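Thiamine-binding periplasmic protein (Escherichia coli, PDB 2QRY) binds thiamine, thiamine phosphate and thiamine diphosphate with high affinity in the periplasm and serves the ThiBPQ ABC transporter in thiamine import. Local coordinates at residues Ile157-Arg162 and Lys198-Ala203; Phe130-Asn135 and Ser212-Ser217; Leu170-Gln175 and Gln318-Glu323; Leu85-Leu90 and Tyr244-Val249. All coordinates share one frame; numbering follows the deposited sequence.

Contact 4 lies deepest, its centre about 7 Å from the centre of the chain, and every residue that touches there is buried. The centres of contacts 2 and 3 lie about 17 and 16 Å from the chain centre. Contact 1 is largely buried but has an exposed lysine at its margin. Contacts 1, 2 and 4 draw on one mixed sheet: strands 156-159 and 214-218 join contact 1 to contact 2, and strands 121-133 and 243-252 run side by side. Contact 3 is helix against helix, yet Leu170 touches Leu216 and Leu172 touches Tyr244. Contacts 1 and 4 reach thiamin phosphate and are polar; contact 2 is a backbone ladder with apolar flanks, contact 3 almost wholly van der Waals.

Contact 1: residues Ile157-Arg162 and Lys198-Ala203; sequences IYQDPR and KGWSEA. With TPS (thiamin phosphate), chain E.
Ala203 closes tightly on the strand: its CB lies 3.3 Å from Gln159 NE2 and 3.9 Å from Ile157 CG2. Gln159 CG runs beneath the start of helix 200-208, 3.7 Å from Trp200 N, and a bend at chi2 (74°) turns the amide back alongside the first turn, where NE2 is bonded to the carbonyl of Leu216.

The solvent side is looser. Lys198 is exposed, and its amine reaches Asp160 only through a water that donates to Asp160 OD2 and accepts from Lys198 NZ at 3.2 Å. Arg162 grips the carboxylate side-on with NE and NH2, while Arg162 N closes an Asx turn on Asp160 OD1 at 2.7 Å.

Past Gly199, the N-cap, Trp200 N donates to phosphate oxygen O1 of thiamin phosphate at 3.1 Å. With Trp200 CG anti to the backbone N (chi1 169°), one indole face receives the edge of the thiazole, whose C2 lies 3.3 Å above the ring plane with S1 beside it; NE1 bonds Ser217 OG. Trp200 thus serves the phosphate by its backbone and the thiazole by its ring: the positive helix end probably favours the phosphate, and the indole face probably suits the cationic thiazolium.

Contact 2: residues Phe130-Asn135 and Ser212-Ser217; sequences FVYDKN and SDLVLS
Val131 and Val215 form the hydrogen-bonded pair of two antiparallel strands whose short axes come within 4.5 Å at 142°. Val131 N donates to Val215 O at 2.9 Å, and Val215 N returns a longer bond to Val131 O at 3.2 Å. The CA of Phe130 and the CA of Leu214 add C-H...O contacts to the same two carbonyls. Farther on the strands part, and a water bridges Asp133 N and Asp213 O.

Phe130, Tyr132, Leu214 and Leu216 share one face of the sheet. Phe130 CG is anti to its carbonyl carbon (chi1 -75°), which brings the ring beside Leu216, whose CD1 sits over it in a CH-pi contact, 4.3 Å from the Phe130 centroid and displaced toward the rim. Leu214 CD2 fits between two methylenes, 3.7 Å from Tyr132 CB and 4.0 Å from Phe130 CB. On the reverse face, Val131 CG2 meets Ser217 CB at 3.8 Å. Replacing Phe130 by alanine is likely to leave Leu216 CD1 without the ring face it rests on and open a gap there.

Strand 234-236 pairs with strand 121-133, and strand 156-159 with strand 214-218. Helix 165-178 packs on Phe130 and Leu216, while helix 200-208 lies against Val131 and Val215.

Contact 3: residues Leu170-Gln175 and Gln318-Glu323; sequences LLLWMQ and QAWISE
One turn apart on helix 165-178, Leu171 and Gln175 both meet Trp320. Among the backbone bonds of this helix segment Met174 N to Leu170 O is the shortest at 2.9 Å, and Gln175 N to Leu171 O at 3.1 Å links the two residues. The segment of helix 310-328 that carries Trp320 crosses at 91°, its axis 10.7 Å away, a separation that the indole spans.

Gln175 lies over one face of that indole. Its CG stands 3.5 Å from the centroid of the six-membered ring of Trp320, almost on the normal, and the amide continues across the pyrrole side with its plane only 15° from the ring's. Gln175 CG is anti to the backbone N (chi1 -172°) and the chain then bends at chi2, which lays the amide flat. Because the groups are stacked, OE1 rests above NE1 at a poor angle and forms no hydrogen bond with it. Leu172 CD2 comes to the ring's edge, 3.7 Å from Trp320 CZ3. Beside it the Leu171 side chain crosses that of Ile321, Leu171 CD2 touching Ile321 CG1 at 3.6 Å.

A serine at Trp320 would probably strip the Gln175 amide of its stacking surface, letting it turn, and leave Leu172 CD2 facing a gap.

Phe308 meets Trp320, Leu172 and Gln175 as well. The two helices are therefore joined by dispersion and amide-pi stacking, with the glutamine acting as a flat surface here.

Contact 4: residues Leu85-Leu90 and Tyr244-Val249; sequences LDNNLL and YLQVEV. With TPS (thiamin phosphate), chain E.
Tyr244 meets the 85-90 turn at its ring edge, not over a face: Asn88 OD1 and Asn87 ND2 both lie near the ring plane. The Asn88 amide is inclined 58° to that plane, and Asn88 OD1 accepts a short 2.5 Å bond from Tyr244 OH, which also bonds Phe308 N. The Asp86 carboxylate and the Gln246 amide stand 70° apart. Gln246 NE2 nonetheless donates almost in its own amide plane to the anti lone pair of Asp86 OD2 at 2.8 Å, while OE1 of the same amide bonds Tyr218 OH.

Asn87 prolongs the strand pairing after the regular ladder ends. Val249 N bonds Leu85 O and Asn87 N bonds Val247 O, each at 2.9 Å. Then the Asn87 side chain takes over: OD1 accepts from Val247 N at 3.0 Å, from well above the carbonyl plane, and ND2 donates to Leu245 O at 3.1 Å. Asn87 CG sits between the backbone N and the carbonyl carbon (chi1 60°), which swings the amide back over the partner strand. Asp86 OD1 meanwhile accepts from Asn88 N in an Asx turn.

Glu248 points to the ligand, its OE2 3.3 Å from methyl CM4 of thiamin phosphate and its OE1 bonded to Tyr30 OH. The Glu248 carboxylate may favour the cationic thiazolium, and its closeness to Asp124 could raise the pKa of one of the two acids.

Contact 1: residues Ile157-Arg162 and Lys198-Ala203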
# COMPACT_ATOMS: atom_id res chain seq x y z
N ILE A 157 -8.59 -1.22 -14.51
CA ILE A 157 -7.13 -1.27 -14.53
C ILE A 157 -6.67 -1.56 -13.09
O ILE A 157 -7.21 -1.00 -12.14
CB ILE A 157 -6.51 0.07 -15.02
CG1 ILE A 157 -6.69 0.19 -16.53
CG2 ILE A 157 -5.02 0.11 -14.68
CD1 ILE A 157 -6.18 1.50 -17.12
N TYR A 158 -5.70 -2.45 -12.93
CA TYR A 158 -5.18 -2.74 -11.60
C TYR A 158 -3.71 -3.11 -11.67
O TYR A 158 -3.13 -3.13 -12.76
CB TYR A 158 -6.01 -3.86 -10.93
CG TYR A 158 -5.94 -5.20 -11.62
CD1 TYR A 158 -4.96 -6.13 -11.28
CD2 TYR A 158 -6.85 -5.54 -12.62
CE1 TYR A 158 -4.89 -7.36 -11.92
CE2 TYR A 158 -6.78 -6.77 -13.27
CZ TYR A 158 -5.80 -7.67 -12.91
OH TYR A 158 -5.73 -8.89 -13.56
N GLN A 159 -3.10 -3.39 -10.52
CA GLN A 159 -1.67 -3.70 -10.48
C GLN A 159 -1.31 -5.18 -10.36
O GLN A 159 -2.09 -6.00 -9.88
CB GLN A 159 -0.98 -2.94 -9.34
CG GLN A 159 -1.31 -1.46 -9.28
CD GLN A 159 -2.71 -1.20 -8.77
OE1 GLN A 159 -3.17 -1.87 -7.85
NE2 GLN A 159 -3.39 -0.23 -9.35
N ASP A 160 -0.08 -5.48 -10.78
CA ASP A 160 0.46 -6.83 -10.74
C ASP A 160 0.74 -7.23 -9.30
O ASP A 160 1.51 -6.57 -8.60
CB ASP A 160 1.77 -6.86 -11.54
CG ASP A 160 2.28 -8.27 -11.75
OD1 ASP A 160 2.14 -9.10 -10.83
OD2 ASP A 160 2.85 -8.54 -12.83
N PRO A 161 0.11 -8.31 -8.82
CA PRO A 161 0.30 -8.78 -7.44
C PRO A 161 1.73 -9.22 -7.11
O PRO A 161 2.10 -9.33 -5.93
CB PRO A 161 -0.72 -9.91 -7.31
CG PRO A 161 -0.87 -10.41 -8.72
CD PRO A 161 -0.91 -9.12 -9.51
N ARG A 162 2.53 -9.48 -8.14
CA ARG A 162 3.91 -9.90 -7.95
C ARG A 162 4.83 -8.71 -7.67
O ARG A 162 5.94 -8.87 -7.16
CB ARG A 162 4.40 -10.65 -9.20
CG ARG A 162 3.62 -11.92 -9.50
CD ARG A 162 3.90 -12.46 -10.91
NE ARG A 162 3.45 -11.52 -11.94
CZ ARG A 162 3.36 -11.81 -13.24
NH1 ARG A 162 3.69 -13.02 -13.68
NH2 ARG A 162 2.94 -10.89 -14.10
N LYS A 198 2.79 -2.62 -13.25
CA LYS A 198 3.62 -3.13 -12.17
C LYS A 198 3.42 -2.31 -10.90
O LYS A 198 3.50 -2.84 -9.79
CB LYS A 198 5.10 -3.07 -12.57
CG LYS A 198 5.55 -4.16 -13.51
CD LYS A 198 7.04 -4.04 -13.79
CE LYS A 198 7.60 -5.34 -14.34
NZ LYS A 198 6.76 -5.82 -15.46
N GLY A 199 3.16 -1.02 -11.08
CA GLY A 199 2.96 -0.16 -9.94
C GLY A 199 1.69 0.66 -10.01
O GLY A 199 1.11 0.86 -11.08
N TRP A 200 1.28 1.15 -8.85
CA TRP A 200 0.08 1.96 -8.70
C TRP A 200 0.13 3.27 -9.49
O TRP A 200 -0.81 3.63 -10.18
CB TRP A 200 -0.14 2.25 -7.21
CG TRP A 200 -1.19 3.28 -6.95
CD1 TRP A 200 -2.53 3.08 -6.80
CD2 TRP A 200 -0.98 4.69 -6.84
NE1 TRP A 200 -3.17 4.28 -6.60
CE2 TRP A 200 -2.24 5.29 -6.62
CE3 TRP A 200 0.15 5.52 -6.90
CZ2 TRP A 200 -2.41 6.67 -6.47
CZ3 TRP A 200 -0.01 6.90 -6.74
CH2 TRP A 200 -1.28 7.46 -6.53
N SER A 201 1.25 3.99 -9.39
CA SER A 201 1.38 5.26 -10.09
C SER A 201 0.92 5.24 -11.54
O SER A 201 0.10 6.07 -11.95
CB SER A 201 2.83 5.74 -10.02
OG SER A 201 3.14 6.16 -8.70
N GLU A 202 1.46 4.32 -12.34
CA GLU A 202 1.08 4.24 -13.74
C GLU A 202 -0.40 3.92 -13.90
O GLU A 202 -1.08 4.49 -14.75
CB GLU A 202 1.91 3.17 -14.47
CG GLU A 202 1.47 2.97 -15.91
CD GLU A 202 2.32 1.96 -16.64
OE1 GLU A 202 3.04 1.18 -15.99
OE2 GLU A 202 2.24 1.93 -17.88
N ALA A 203 -0.88 2.99 -13.07
CA ALA A 203 -2.28 2.58 -13.09
C ALA A 203 -3.21 3.77 -12.88
O ALA A 203 -4.13 4.00 -13.67
CB ALA A 203 -2.53 1.55 -12.00
CM2 TPS E . -4.31 9.76 -4.87
N3 TPS E . -0.81 4.85 -2.23
C2 TPS E . -0.76 4.92 -3.55
S1 TPS E . 0.22 3.56 -3.99
C5 TPS E . 0.52 2.94 -2.37
C4 TPS E . -0.17 3.84 -1.58
CM4 TPS E . -0.19 3.70 -0.07
C6 TPS E . 1.32 1.71 -2.08
C7 TPS E . 1.82 1.35 -3.48
O7 TPS E . 2.60 0.16 -3.54
N1A TPS E . -4.26 7.73 -3.48
C2A TPS E . -3.59 8.77 -3.98
N3A TPS E . -2.30 8.94 -3.72
C4A TPS E . -1.61 8.07 -2.94
N4A TPS E . -0.27 8.28 -2.69
C5A TPS E . -2.30 6.95 -2.38
C6A TPS E . -3.66 6.82 -2.69
C7A TPS E . -1.61 5.90 -1.48
P1 TPS E . 3.02 -0.03 -5.08
O1 TPS E . 1.75 -0.02 -5.97
O2 TPS E . 3.88 -1.34 -5.29
O3 TPS E . 3.90 1.18 -5.49
O HOH W 1 3.83 -6.92 -14.84

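Contact 2: residues Phe130-Asn135 and Ser212-Ser217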
# COMPACT_ATOMS: atom_id res chain seq x y z
N PHE A 130 -11.90 0.32 -5.50
CA PHE A 130 -11.89 0.77 -6.87
C PHE A 130 -12.39 2.20 -6.94
O PHE A 130 -13.47 2.52 -6.43
CB PHE A 130 -12.76 -0.13 -7.75
CG PHE A 130 -12.12 -1.45 -8.07
CD1 PHE A 130 -12.32 -2.55 -7.24
CD2 PHE A 130 -11.33 -1.59 -9.19
CE1 PHE A 130 -11.73 -3.78 -7.54
CE2 PHE A 130 -10.74 -2.82 -9.50
CZ PHE A 130 -10.94 -3.91 -8.67
N VAL A 131 -11.59 3.07 -7.54
CA VAL A 131 -11.95 4.47 -7.69
C VAL A 131 -12.51 4.73 -9.09
O VAL A 131 -12.06 4.12 -10.06
CB VAL A 131 -10.73 5.38 -7.48
CG1 VAL A 131 -11.05 6.80 -7.91
CG2 VAL A 131 -10.32 5.35 -6.01
N TYR A 132 -13.49 5.63 -9.17
CA TYR A 132 -14.11 6.00 -10.44
C TYR A 132 -14.47 7.48 -10.45
O TYR A 132 -14.36 8.17 -9.43
CB TYR A 132 -15.38 5.17 -10.70
CG TYR A 132 -16.48 5.41 -9.69
CD1 TYR A 132 -16.46 4.78 -8.44
CD2 TYR A 132 -17.53 6.29 -9.97
CE1 TYR A 132 -17.46 5.03 -7.49
CE2 TYR A 132 -18.54 6.55 -9.03
CZ TYR A 132 -18.49 5.92 -7.80
OH TYR A 132 -19.47 6.17 -6.87
N ASP A 133 -14.91 7.96 -11.61
CA ASP A 133 -15.30 9.35 -11.79
C ASP A 133 -16.83 9.41 -11.82
O ASP A 133 -17.45 8.96 -12.79
CB ASP A 133 -14.75 9.87 -13.12
CG ASP A 133 -14.92 11.38 -13.28
OD1 ASP A 133 -15.94 11.93 -12.82
OD2 ASP A 133 -14.03 12.00 -13.90
N LYS A 134 -17.44 9.96 -10.78
CA LYS A 134 -18.90 10.05 -10.72
C LYS A 134 -19.49 10.82 -11.89
O LYS A 134 -20.67 10.64 -12.22
CB LYS A 134 -19.35 10.68 -9.41
CG LYS A 134 -19.10 9.81 -8.19
CD LYS A 134 -19.47 10.54 -6.91
CE LYS A 134 -18.59 11.76 -6.69
NZ LYS A 134 -18.93 12.47 -5.43
N ASN A 135 -18.70 11.67 -12.52
CA ASN A 135 -19.19 12.44 -13.67
C ASN A 135 -19.19 11.56 -14.91
O ASN A 135 -19.88 11.87 -15.88
CB ASN A 135 -18.30 13.66 -13.95
CG ASN A 135 -18.39 14.72 -12.87
OD1 ASN A 135 -19.44 14.90 -12.25
ND2 ASN A 135 -17.30 15.44 -12.65
N SER A 212 -9.71 4.06 -18.33
CA SER A 212 -10.57 3.07 -17.68
C SER A 212 -11.65 3.74 -16.83
O SER A 212 -11.51 4.90 -16.42
CB SER A 212 -9.75 2.09 -16.84
OG SER A 212 -9.26 2.68 -15.64
N ASP A 213 -12.73 3.02 -16.57
CA ASP A 213 -13.83 3.52 -15.76
C ASP A 213 -13.50 3.37 -14.29
O ASP A 213 -13.97 4.14 -13.45
CB ASP A 213 -15.11 2.75 -16.08
CG ASP A 213 -15.56 2.92 -17.52
OD1 ASP A 213 -15.79 4.07 -17.94
OD2 ASP A 213 -15.69 1.90 -18.24
N LEU A 214 -12.67 2.37 -13.98
CA LEU A 214 -12.27 2.10 -12.60
C LEU A 214 -10.81 1.66 -12.51
O LEU A 214 -10.26 1.10 -13.47
CB LEU A 214 -13.15 1.00 -12.01
CG LEU A 214 -14.67 1.21 -11.99
CD1 LEU A 214 -15.37 -0.01 -12.55
CD2 LEU A 214 -15.12 1.49 -10.57
N VAL A 215 -10.19 1.92 -11.36
CA VAL A 215 -8.82 1.52 -11.06
C VAL A 215 -8.72 1.09 -9.61
O VAL A 215 -9.32 1.73 -8.73
CB VAL A 215 -7.77 2.64 -11.19
CG1 VAL A 215 -7.20 2.67 -12.59
CG2 VAL A 215 -8.37 3.98 -10.78
N LEU A 216 -7.97 0.03 -9.35
CA LEU A 216 -7.80 -0.39 -7.97
C LEU A 216 -6.92 0.63 -7.27
O LEU A 216 -5.81 0.91 -7.71
CB LEU A 216 -7.14 -1.76 -7.87
CG LEU A 216 -7.13 -2.11 -6.39
CD1 LEU A 216 -7.89 -3.40 -6.20
CD2 LEU A 216 -5.72 -2.18 -5.85
N SER A 217 -7.42 1.21 -6.19
CA SER A 217 -6.67 2.20 -5.43
C SER A 217 -7.06 2.14 -3.94
O SER A 217 -7.15 1.04 -3.38
CB SER A 217 -6.93 3.61 -5.99
OG SER A 217 -5.94 4.53 -5.54
O HOH W 2 -14.86 6.67 -14.07

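Contact 3: residues Leu170-Gln175 and Gln318-Glu323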
# COMPACT_ATOMS: atom_id res chain seq x y z
N LEU A 170 -5.59 -6.68 -4.10
CA LEU A 170 -6.71 -7.11 -4.92
C LEU A 170 -6.73 -8.63 -5.07
O LEU A 170 -7.79 -9.24 -5.07
CB LEU A 170 -6.66 -6.46 -6.31
CG LEU A 170 -7.78 -6.90 -7.26
CD1 LEU A 170 -9.13 -6.63 -6.62
CD2 LEU A 170 -7.65 -6.17 -8.59
N LEU A 171 -5.55 -9.23 -5.21
CA LEU A 171 -5.48 -10.69 -5.34
C LEU A 171 -6.08 -11.35 -4.11
O LEU A 171 -6.88 -12.28 -4.23
CB LEU A 171 -4.02 -11.16 -5.49
CG LEU A 171 -3.85 -12.69 -5.53
CD1 LEU A 171 -3.95 -13.19 -6.97
CD2 LEU A 171 -2.50 -13.08 -4.94
N LEU A 172 -5.73 -10.86 -2.92
CA LEU A 172 -6.23 -11.44 -1.68
C LEU A 172 -7.70 -11.10 -1.45
O LEU A 172 -8.46 -11.91 -0.91
CB LEU A 172 -5.37 -10.99 -0.51
CG LEU A 172 -3.87 -11.28 -0.73
CD1 LEU A 172 -3.04 -10.59 0.34
CD2 LEU A 172 -3.63 -12.78 -0.74
N TRP A 173 -8.09 -9.91 -1.88
CA TRP A 173 -9.46 -9.45 -1.74
C TRP A 173 -10.37 -10.39 -2.52
O TRP A 173 -11.41 -10.83 -2.02
CB TRP A 173 -9.58 -8.03 -2.26
CG TRP A 173 -10.89 -7.38 -1.99
CD1 TRP A 173 -11.84 -7.77 -1.08
CD2 TRP A 173 -11.36 -6.15 -2.55
NE1 TRP A 173 -12.87 -6.85 -1.05
CE2 TRP A 173 -12.60 -5.84 -1.94
CE3 TRP A 173 -10.85 -5.26 -3.52
CZ2 TRP A 173 -13.33 -4.69 -2.25
CZ3 TRP A 173 -11.58 -4.12 -3.83
CH2 TRP A 173 -12.81 -3.85 -3.20
N MSE A 174 -9.98 -10.68 -3.76
CA MSE A 174 -10.74 -11.59 -4.60
C MSE A 174 -10.78 -12.99 -3.96
O MSE A 174 -11.80 -13.68 -4.02
CB MSE A 174 -10.09 -11.68 -5.98
CG MSE A 174 -10.28 -10.46 -6.87
SE MSE A 174 -12.01 -10.45 -7.73
CE MSE A 174 -11.62 -11.65 -9.21
N GLN A 175 -9.67 -13.40 -3.37
CA GLN A 175 -9.58 -14.71 -2.74
C GLN A 175 -10.57 -14.82 -1.57
O GLN A 175 -11.21 -15.85 -1.37
CB GLN A 175 -8.15 -14.96 -2.24
CG GLN A 175 -7.92 -16.36 -1.73
CD GLN A 175 -8.01 -17.39 -2.84
OE1 GLN A 175 -8.36 -18.54 -2.59
NE2 GLN A 175 -7.68 -17.00 -4.06
N GLN A 318 1.94 -17.81 -3.73
CA GLN A 318 2.52 -18.27 -4.99
C GLN A 318 1.51 -19.04 -5.82
O GLN A 318 1.43 -18.86 -7.03
CB GLN A 318 3.75 -19.14 -4.72
CG GLN A 318 4.83 -18.44 -3.88
CD GLN A 318 5.37 -17.16 -4.52
OE1 GLN A 318 6.09 -16.40 -3.87
NE2 GLN A 318 5.03 -16.93 -5.79
N ALA A 319 0.72 -19.89 -5.18
CA ALA A 319 -0.28 -20.65 -5.91
C ALA A 319 -1.43 -19.74 -6.38
O ALA A 319 -1.95 -19.92 -7.49
CB ALA A 319 -0.83 -21.78 -5.04
N TRP A 320 -1.81 -18.77 -5.56
CA TRP A 320 -2.90 -17.86 -5.94
C TRP A 320 -2.49 -16.95 -7.08
O TRP A 320 -3.30 -16.63 -7.94
CB TRP A 320 -3.36 -17.03 -4.74
CG TRP A 320 -4.08 -17.84 -3.72
CD1 TRP A 320 -4.72 -19.03 -3.92
CD2 TRP A 320 -4.28 -17.51 -2.34
NE1 TRP A 320 -5.31 -19.46 -2.76
CE2 TRP A 320 -5.06 -18.54 -1.77
CE3 TRP A 320 -3.89 -16.43 -1.53
CZ2 TRP A 320 -5.44 -18.54 -0.42
CZ3 TRP A 320 -4.28 -16.43 -0.19
CH2 TRP A 320 -5.04 -17.48 0.34
N ILE A 321 -1.23 -16.54 -7.08
CA ILE A 321 -0.72 -15.69 -8.14
C ILE A 321 -0.61 -16.50 -9.43
O ILE A 321 -0.93 -16.00 -10.52
CB ILE A 321 0.66 -15.11 -7.75
CG1 ILE A 321 0.45 -13.94 -6.79
CG2 ILE A 321 1.43 -14.70 -9.00
CD1 ILE A 321 1.71 -13.37 -6.18
N SER A 322 -0.18 -17.75 -9.31
CA SER A 322 -0.03 -18.63 -10.46
C SER A 322 -1.38 -18.82 -11.14
O SER A 322 -1.48 -18.81 -12.36
CB SER A 322 0.53 -19.98 -10.01
OG SER A 322 0.70 -20.85 -11.11
N GLU A 323 -2.42 -19.00 -10.34
CA GLU A 323 -3.76 -19.18 -10.87
C GLU A 323 -4.23 -17.89 -11.53
O GLU A 323 -4.79 -17.91 -12.62
CB GLU A 323 -4.71 -19.59 -9.75
CG GLU A 323 -4.37 -20.96 -9.19
CD GLU A 323 -5.06 -21.26 -7.87
OE1 GLU A 323 -6.31 -21.16 -7.81
OE2 GLU A 323 -4.36 -21.60 -6.89

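Contact 4: residues Leu85-Leu90 and Tyr244-Val249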
# COMPACT_ATOMS: atom_id res chain seq x y z
N LEU A 85 6.71 -1.96 2.79
CA LEU A 85 6.23 -3.34 2.70
C LEU A 85 4.91 -3.22 3.44
O LEU A 85 4.55 -2.13 3.85
CB LEU A 85 7.15 -4.30 3.46
CG LEU A 85 8.58 -4.47 2.97
CD1 LEU A 85 9.29 -5.49 3.86
CD2 LEU A 85 8.59 -4.93 1.52
N ASP A 86 4.17 -4.31 3.59
CA ASP A 86 2.92 -4.20 4.34
C ASP A 86 2.57 -5.47 5.08
O ASP A 86 3.31 -6.46 5.04
CB ASP A 86 1.76 -3.73 3.44
CG ASP A 86 1.22 -4.81 2.53
OD1 ASP A 86 1.64 -5.99 2.66
OD2 ASP A 86 0.36 -4.48 1.68
N ASN A 87 1.43 -5.44 5.76
CA ASN A 87 0.95 -6.55 6.57
C ASN A 87 0.91 -7.91 5.86
O ASN A 87 1.09 -8.94 6.49
CB ASN A 87 -0.43 -6.22 7.13
CG ASN A 87 -1.45 -5.94 6.04
OD1 ASN A 87 -1.22 -5.11 5.16
ND2 ASN A 87 -2.57 -6.64 6.08
N ASN A 88 0.68 -7.91 4.55
CA ASN A 88 0.61 -9.15 3.80
C ASN A 88 1.97 -9.78 3.49
O ASN A 88 2.04 -10.93 3.06
CB ASN A 88 -0.14 -8.94 2.48
CG ASN A 88 -1.57 -8.49 2.70
OD1 ASN A 88 -2.31 -9.07 3.49
ND2 ASN A 88 -1.97 -7.45 1.98
N LEU A 89 3.05 -9.03 3.71
CA LEU A 89 4.37 -9.55 3.40
C LEU A 89 5.22 -9.84 4.63
O LEU A 89 6.36 -10.29 4.49
CB LEU A 89 5.12 -8.55 2.52
CG LEU A 89 4.55 -8.19 1.15
CD1 LEU A 89 5.29 -6.97 0.60
CD2 LEU A 89 4.68 -9.38 0.20
N LEU A 90 4.68 -9.59 5.82
CA LEU A 90 5.42 -9.80 7.07
C LEU A 90 6.10 -11.16 7.21
O LEU A 90 7.30 -11.24 7.45
CB LEU A 90 4.50 -9.59 8.28
CG LEU A 90 3.87 -8.21 8.47
CD1 LEU A 90 3.08 -8.21 9.78
CD2 LEU A 90 4.95 -7.14 8.50
N TYR A 244 -10.38 -5.04 2.06
CA TYR A 244 -9.14 -5.60 2.59
C TYR A 244 -8.27 -4.52 3.21
O TYR A 244 -8.07 -3.46 2.62
CB TYR A 244 -8.38 -6.34 1.49
CG TYR A 244 -7.38 -7.34 2.04
CD1 TYR A 244 -6.19 -6.91 2.65
CD2 TYR A 244 -7.62 -8.72 1.97
CE1 TYR A 244 -5.28 -7.83 3.18
CE2 TYR A 244 -6.72 -9.64 2.49
CZ TYR A 244 -5.55 -9.19 3.09
OH TYR A 244 -4.64 -10.09 3.61
N LEU A 245 -7.75 -4.80 4.39
CA LEU A 245 -6.92 -3.85 5.12
C LEU A 245 -5.44 -3.93 4.83
O LEU A 245 -4.87 -5.02 4.74
CB LEU A 245 -7.13 -4.03 6.63
CG LEU A 245 -6.14 -3.32 7.56
CD1 LEU A 245 -6.36 -1.81 7.53
CD2 LEU A 245 -6.33 -3.84 8.98
N GLN A 246 -4.82 -2.76 4.68
CA GLN A 246 -3.39 -2.70 4.46
C GLN A 246 -2.75 -1.83 5.53
O GLN A 246 -3.23 -0.73 5.83
CB GLN A 246 -3.04 -2.10 3.09
CG GLN A 246 -1.52 -2.03 2.88
CD GLN A 246 -1.09 -1.23 1.66
OE1 GLN A 246 -1.41 -0.05 1.53
NE2 GLN A 246 -0.35 -1.88 0.77
N VAL A 247 -1.68 -2.35 6.12
CA VAL A 247 -0.93 -1.61 7.11
C VAL A 247 0.48 -1.63 6.55
O VAL A 247 1.11 -2.68 6.50
CB VAL A 247 -0.92 -2.32 8.49
CG1 VAL A 247 -0.04 -1.55 9.45
CG2 VAL A 247 -2.34 -2.43 9.04
N GLU A 248 0.96 -0.48 6.10
CA GLU A 248 2.30 -0.41 5.55
C GLU A 248 3.29 -0.38 6.69
O GLU A 248 3.01 0.16 7.75
CB GLU A 248 2.46 0.85 4.68
CG GLU A 248 1.42 0.97 3.60
CD GLU A 248 1.80 1.98 2.54
OE1 GLU A 248 2.43 1.57 1.54
OE2 GLU A 248 1.49 3.18 2.73
N VAL A 249 4.46 -0.96 6.47
CA VAL A 249 5.47 -1.03 7.51
C VAL A 249 6.88 -0.75 7.02
O VAL A 249 7.14 -0.67 5.82
CB VAL A 249 5.48 -2.43 8.16
CG1 VAL A 249 4.10 -2.78 8.67
CG2 VAL A 249 5.92 -3.46 7.14
CM2 TPS E . -4.31 9.76 -4.87
N3 TPS E . -0.81 4.85 -2.23
C2 TPS E . -0.76 4.92 -3.55
S1 TPS E . 0.22 3.56 -3.99
C5 TPS E . 0.52 2.94 -2.37
C4 TPS E . -0.17 3.84 -1.58
CM4 TPS E . -0.19 3.70 -0.07
C6 TPS E . 1.32 1.71 -2.08
C7 TPS E . 1.82 1.35 -3.48
O7 TPS E . 2.60 0.16 -3.54
N1A TPS E . -4.26 7.73 -3.48
C2A TPS E . -3.59 8.77 -3.98
N3A TPS E . -2.30 8.94 -3.72
C4A TPS E . -1.61 8.07 -2.94
N4A TPS E . -0.27 8.28 -2.69
C5A TPS E . -2.30 6.95 -2.38
C6A TPS E . -3.66 6.82 -2.69
C7A TPS E . -1.61 5.90 -1.48
P1 TPS E . 3.02 -0.03 -5.08
O1 TPS E . 1.75 -0.02 -5.97
O2 TPS E . 3.88 -1.34 -5.29
O3 TPS E . 3.90 1.18 -5.49